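Local coordinates for putative cytoplasmic protein (PDB 4IQN) that is of unknown function but belongs to the DUF5066 family and may be linked to the secreted effectors of Salmonella, at residues A[144-156]-A[160-172]. Numbering follows the deposited sequence.
Sequences DANGEYPIARMER and WLAESSLVEYLYN
Trp160 lies against Arg153 in the beta hairpin of strands 151-155 and 158-161, at the outer edge of a four-stranded antiparallel sheet, a worked example of backbone pairing that outlasts a strand before a helix begins. The two residues form a hydrogen-bonded antiparallel pair, Arg153 N giving to Trp160 O at 2.8 Å and Trp160 N returning to Arg153 O. With chi1 at 68°, the indole CG sits between its own backbone N and carbonyl carbon, which lays the ring along strand 151-155. Arg153 CB packs over one face in a CH-pi contact, 3.8 Å from the centroid of the six-membered ring, while Glu155 CB meets the ring edge. On the other side of the sheet, Leu161 CD2 touches Pro150 CB and Ala152 CB. Ala162, past the strand end, sends a nearly straight bond from its N to Ile151 O (174°), and its CB rests on Arg153 CD. Glu163 O accepts from Ile151 N, and its side chain, bent at chi2, turns back to Arg153 in a side-on salt bridge. Arg153 NE reaches Glu163 OE1 at 3.0 Å and Arg153 NH2 reaches Glu163 OE2 at 2.7 Å, both on syn lone pairs, with the two planar groups 27° apart; Gln134 takes NH1. Ser165 N-caps helix 166-174, its OG accepting weak bonds from Val167 N and Glu168 N and its CB 3.5 Å from Glu148 CB. Beyond it, Ile151 CD1 packs on Leu166 CB, and a water accepts from Leu166 N while donating to Tyr149 O and, at 2.7 Å, to Glu148 OE1, which Ser54 OG also binds.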
loop_
_atom_site.group_PDB
_atom_site.type_symbol
_atom_site.label_atom_id
_atom_site.label_comp_id
_atom_site.label_asym_id
_atom_site.label_seq_id
_atom_site.Cartn_x
_atom_site.Cartn_y
_atom_site.Cartn_z
ATOM N N ASP A 144 -6.640 -8.428 -9.840
ATOM C CA ASP A 144 -6.582 -9.816 -10.145
ATOM C C ASP A 144 -7.951 -10.462 -10.021
ATOM O O ASP A 144 -8.957 -9.779 -9.903
ATOM C CB ASP A 144 -5.544 -10.493 -9.214
ATOM C CG ASP A 144 -5.952 -10.495 -7.749
ATOM O OD1 ASP A 144 -7.160 -10.256 -7.382
ATOM O OD2 ASP A 144 -5.031 -10.727 -6.941
ATOM N N ALA A 145 -8.004 -11.788 -10.083
ATOM C CA ALA A 145 -9.271 -12.530 -10.071
ATOM C C ALA A 145 -10.086 -12.327 -8.807
ATOM O O ALA A 145 -11.283 -12.537 -8.833
ATOM C CB ALA A 145 -9.015 -14.025 -10.262
ATOM N N ASN A 146 -9.439 -11.981 -7.706
ATOM C CA ASN A 146 -10.096 -11.682 -6.424
ATOM C C ASN A 146 -10.342 -10.203 -6.213
ATOM O O ASN A 146 -10.748 -9.782 -5.123
ATOM C CB ASN A 146 -9.240 -12.145 -5.246
ATOM C CG ASN A 146 -8.927 -13.608 -5.278
ATOM O OD1 ASN A 146 -7.773 -14.031 -5.044
ATOM N ND2 ASN A 146 -9.913 -14.391 -5.521
ATOM N N GLY A 147 -10.078 -9.385 -7.226
ATOM C CA GLY A 147 -10.268 -7.944 -7.080
ATOM C C GLY A 147 -9.203 -7.234 -6.263
ATOM O O GLY A 147 -9.487 -6.229 -5.632
ATOM N N GLU A 148 -7.981 -7.775 -6.253
ATOM C CA GLU A 148 -6.885 -7.217 -5.485
ATOM C C GLU A 148 -5.788 -6.661 -6.371
ATOM O O GLU A 148 -5.588 -7.129 -7.475
ATOM C CB GLU A 148 -6.277 -8.282 -4.554
ATOM C CG GLU A 148 -7.280 -8.769 -3.525
ATOM C CD GLU A 148 -7.727 -7.674 -2.522
ATOM O OE1 GLU A 148 -6.894 -6.782 -2.161
ATOM O OE2 GLU A 148 -8.918 -7.727 -2.083
ATOM N N TYR A 149 -5.073 -5.675 -5.843
ATOM C CA TYR A 149 -3.852 -5.169 -6.438
ATOM C C TYR A 149 -2.637 -5.745 -5.687
ATOM O O TYR A 149 -2.749 -6.172 -4.544
ATOM C CB TYR A 149 -3.768 -3.668 -6.333
ATOM C CG TYR A 149 -4.783 -2.924 -7.150
ATOM C CD1 TYR A 149 -4.688 -2.875 -8.515
ATOM C CD2 TYR A 149 -5.841 -2.255 -6.517
ATOM C CE1 TYR A 149 -5.625 -2.131 -9.255
ATOM C CE2 TYR A 149 -6.789 -1.561 -7.247
ATOM C CZ TYR A 149 -6.666 -1.512 -8.621
ATOM O OH TYR A 149 -7.556 -0.831 -9.396
ATOM N N PRO A 150 -1.458 -5.678 -6.302
ATOM C CA PRO A 150 -0.270 -6.142 -5.546
ATOM C C PRO A 150 0.115 -5.207 -4.403
ATOM O O PRO A 150 -0.326 -4.051 -4.344
ATOM C CB PRO A 150 0.844 -6.136 -6.591
ATOM C CG PRO A 150 0.195 -5.932 -7.902
ATOM C CD PRO A 150 -1.108 -5.242 -7.654
ATOM N N ILE A 151 0.952 -5.700 -3.495
ATOM C CA ILE A 151 1.609 -4.884 -2.500
ATOM C C ILE A 151 3.049 -4.618 -2.946
ATOM O O ILE A 151 3.715 -5.509 -3.489
ATOM C CB ILE A 151 1.619 -5.622 -1.153
ATOM C CG1 ILE A 151 0.167 -5.748 -0.647
ATOM C CG2 ILE A 151 2.519 -4.940 -0.118
ATOM C CD1 ILE A 151 -0.421 -4.427 -0.181
ATOM N N ALA A 152 3.502 -3.388 -2.728
ATOM C CA ALA A 152 4.907 -3.021 -2.903
ATOM C C ALA A 152 5.481 -2.654 -1.548
ATOM O O ALA A 152 4.753 -2.154 -0.662
ATOM C CB ALA A 152 5.042 -1.869 -3.851
ATOM N N ARG A 153 6.788 -2.889 -1.399
ATOM C CA ARG A 153 7.530 -2.533 -0.217
ATOM C C ARG A 153 8.693 -1.613 -0.559
ATOM O O ARG A 153 9.261 -1.697 -1.658
ATOM C CB ARG A 153 8.070 -3.800 0.508
ATOM C CG ARG A 153 7.004 -4.578 1.214
ATOM C CD ARG A 153 7.540 -5.860 1.798
ATOM N NE ARG A 153 6.570 -6.557 2.609
ATOM C CZ ARG A 153 6.480 -6.493 3.941
ATOM N NH1 ARG A 153 7.333 -5.794 4.665
ATOM N NH2 ARG A 153 5.559 -7.189 4.564
HETATM N N MSE A 154 9.050 -0.744 0.380
HETATM C CA MSE A 154 10.229 0.105 0.240
HETATM C C MSE A 154 11.010 0.124 1.530
HETATM O O MSE A 154 10.485 0.367 2.608
HETATM C CB MSE A 154 9.849 1.492 -0.255
HETATM C CG MSE A 154 11.027 2.446 -0.286
HETATM SE SE MSE A 154 10.380 4.097 -1.046
HETATM C CE MSE A 154 12.082 4.698 -1.790
ATOM N N GLU A 155 12.295 -0.121 1.424
ATOM C CA GLU A 155 13.185 -0.062 2.575
ATOM C C GLU A 155 14.437 0.641 2.153
ATOM O O GLU A 155 15.031 0.270 1.151
ATOM C CB GLU A 155 13.550 -1.453 3.055
ATOM C CG GLU A 155 14.259 -1.390 4.405
ATOM C CD GLU A 155 14.830 -2.720 4.786
ATOM O OE1 GLU A 155 15.781 -3.202 4.098
ATOM O OE2 GLU A 155 14.313 -3.268 5.782
ATOM N N ARG A 156 14.834 1.645 2.916
ATOM C CA ARG A 156 15.888 2.570 2.526
ATOM C C ARG A 156 15.709 2.957 1.053
ATOM O O ARG A 156 14.688 3.530 0.688
ATOM C CB ARG A 156 17.260 2.003 2.878
ATOM C CG ARG A 156 17.441 1.880 4.395
ATOM C CD ARG A 156 18.038 0.545 4.739
ATOM N NE ARG A 156 19.331 0.375 4.101
ATOM C CZ ARG A 156 19.975 -0.791 3.989
ATOM N NH1 ARG A 156 21.177 -0.832 3.410
ATOM N NH2 ARG A 156 19.433 -1.925 4.452
ATOM N N TRP A 160 10.222 -2.698 -4.175
ATOM C CA TRP A 160 9.912 -3.950 -4.864
ATOM C C TRP A 160 8.487 -4.454 -4.655
ATOM O O TRP A 160 7.862 -4.145 -3.661
ATOM C CB TRP A 160 10.889 -5.072 -4.425
ATOM C CG TRP A 160 10.747 -5.520 -2.995
ATOM C CD1 TRP A 160 10.114 -6.657 -2.554
ATOM C CD2 TRP A 160 11.312 -4.906 -1.824
ATOM N NE1 TRP A 160 10.228 -6.762 -1.195
ATOM C CE2 TRP A 160 10.942 -5.709 -0.715
ATOM C CE3 TRP A 160 12.043 -3.739 -1.591
ATOM C CZ2 TRP A 160 11.268 -5.380 0.583
ATOM C CZ3 TRP A 160 12.402 -3.423 -0.282
ATOM C CH2 TRP A 160 12.024 -4.259 0.785
ATOM N N LEU A 161 8.002 -5.244 -5.599
ATOM C CA LEU A 161 6.715 -5.936 -5.449
ATOM C C LEU A 161 6.896 -7.111 -4.502
ATOM O O LEU A 161 7.839 -7.907 -4.631
ATOM C CB LEU A 161 6.166 -6.442 -6.741
ATOM C CG LEU A 161 5.149 -5.659 -7.524
ATOM C CD1 LEU A 161 4.316 -6.710 -8.232
ATOM C CD2 LEU A 161 4.289 -4.664 -6.780
ATOM N N ALA A 162 5.995 -7.190 -3.560
ATOM C CA ALA A 162 6.105 -8.123 -2.462
ATOM C C ALA A 162 4.856 -9.059 -2.391
ATOM O O ALA A 162 4.658 -9.889 -3.308
ATOM C CB ALA A 162 6.400 -7.346 -1.204
ATOM N N GLU A 163 4.021 -8.948 -1.353
ATOM C CA GLU A 163 2.836 -9.770 -1.229
ATOM C C GLU A 163 1.890 -9.652 -2.441
ATOM O O GLU A 163 1.866 -8.614 -3.145
ATOM C CB GLU A 163 2.086 -9.439 0.056
ATOM C CG GLU A 163 2.758 -9.817 1.369
ATOM C CD GLU A 163 3.760 -8.815 1.934
ATOM O OE1 GLU A 163 4.190 -7.856 1.258
ATOM O OE2 GLU A 163 4.145 -8.992 3.124
ATOM N N SER A 164 1.145 -10.727 -2.663
ATOM C CA SER A 164 0.218 -10.853 -3.774
ATOM C C SER A 164 -0.876 -9.774 -3.646
ATOM O O SER A 164 -1.335 -9.277 -4.668
ATOM C CB SER A 164 -0.441 -12.217 -3.838
ATOM O OG SER A 164 -1.171 -12.545 -2.660
ATOM N N SER A 165 -1.239 -9.426 -2.410
ATOM C CA SER A 165 -2.274 -8.455 -2.109
ATOM C C SER A 165 -2.264 -8.058 -0.663
ATOM O O SER A 165 -1.567 -8.676 0.167
ATOM C CB SER A 165 -3.631 -9.075 -2.391
ATOM O OG SER A 165 -3.986 -10.082 -1.457
ATOM N N LEU A 166 -3.093 -7.056 -0.328
ATOM C CA LEU A 166 -3.352 -6.669 1.037
ATOM C C LEU A 166 -3.898 -7.849 1.898
ATOM O O LEU A 166 -3.645 -7.906 3.105
ATOM C CB LEU A 166 -4.336 -5.476 1.075
ATOM C CG LEU A 166 -4.538 -4.812 2.445
ATOM C CD1 LEU A 166 -3.227 -4.310 3.016
ATOM C CD2 LEU A 166 -5.559 -3.685 2.324
ATOM N N VAL A 167 -4.626 -8.767 1.272
ATOM C CA VAL A 167 -5.120 -9.954 1.952
ATOM C C VAL A 167 -3.947 -10.798 2.474
ATOM O O VAL A 167 -3.907 -11.124 3.656
ATOM C CB VAL A 167 -6.044 -10.797 1.060
ATOM C CG1 VAL A 167 -6.510 -12.078 1.742
ATOM C CG2 VAL A 167 -7.284 -9.976 0.643
ATOM N N GLU A 168 -3.001 -11.110 1.621
ATOM C CA GLU A 168 -1.818 -11.858 2.047
ATOM C C GLU A 168 -1.034 -11.086 3.120
ATOM O O GLU A 168 -0.614 -11.662 4.128
ATOM C CB GLU A 168 -0.921 -12.175 0.855
ATOM C CG GLU A 168 0.362 -12.909 1.251
ATOM C CD GLU A 168 1.198 -13.424 0.110
ATOM O OE1 GLU A 168 0.960 -13.068 -1.070
ATOM O OE2 GLU A 168 2.143 -14.211 0.396
ATOM N N TYR A 169 -0.852 -9.785 2.912
ATOM C CA TYR A 169 -0.153 -8.955 3.868
ATOM C C TYR A 169 -0.804 -9.064 5.250
ATOM O O TYR A 169 -0.126 -9.305 6.264
ATOM C CB TYR A 169 -0.083 -7.487 3.377
ATOM C CG TYR A 169 0.398 -6.519 4.418
ATOM C CD1 TYR A 169 1.760 -6.348 4.675
ATOM C CD2 TYR A 169 -0.501 -5.787 5.195
ATOM C CE1 TYR A 169 2.208 -5.489 5.646
ATOM C CE2 TYR A 169 -0.076 -4.899 6.157
ATOM C CZ TYR A 169 1.285 -4.741 6.400
ATOM O OH TYR A 169 1.731 -3.878 7.386
ATOM N N LEU A 170 -2.128 -8.905 5.315
ATOM C CA LEU A 170 -2.800 -8.916 6.597
ATOM C C LEU A 170 -2.813 -10.291 7.279
ATOM O O LEU A 170 -2.683 -10.365 8.515
ATOM C CB LEU A 170 -4.223 -8.358 6.474
ATOM C CG LEU A 170 -4.244 -6.855 6.272
ATOM C CD1 LEU A 170 -5.704 -6.439 6.085
ATOM C CD2 LEU A 170 -3.631 -6.077 7.431
ATOM N N TYR A 171 -2.980 -11.365 6.514
ATOM C CA TYR A 171 -2.913 -12.705 7.109
ATOM C C TYR A 171 -1.573 -12.877 7.811
ATOM O O TYR A 171 -1.492 -13.470 8.912
ATOM C CB TYR A 171 -3.114 -13.804 6.060
ATOM C CG TYR A 171 -4.551 -14.255 5.897
ATOM C CD1 TYR A 171 -5.149 -15.127 6.814
ATOM C CD2 TYR A 171 -5.321 -13.802 4.854
ATOM C CE1 TYR A 171 -6.459 -15.527 6.674
ATOM C CE2 TYR A 171 -6.643 -14.224 4.700
ATOM C CZ TYR A 171 -7.217 -15.075 5.612
ATOM O OH TYR A 171 -8.546 -15.490 5.470
ATOM N N ASN A 172 -0.525 -12.370 7.179
ATOM C CA ASN A 172 0.808 -12.466 7.778
ATOM C C ASN A 172 0.905 -11.600 9.055
ATOM O O ASN A 172 1.383 -12.071 10.079
ATOM C CB ASN A 172 1.894 -12.171 6.762
ATOM C CG ASN A 172 2.162 -13.348 5.836
ATOM O OD1 ASN A 172 1.544 -13.530 4.780
ATOM N ND2 ASN A 172 3.076 -14.164 6.237
HETATM O O HOH W 1 -2.856 -9.128 -6.879
HETATM O O HOH W 2 -4.535 -5.545 -2.480
#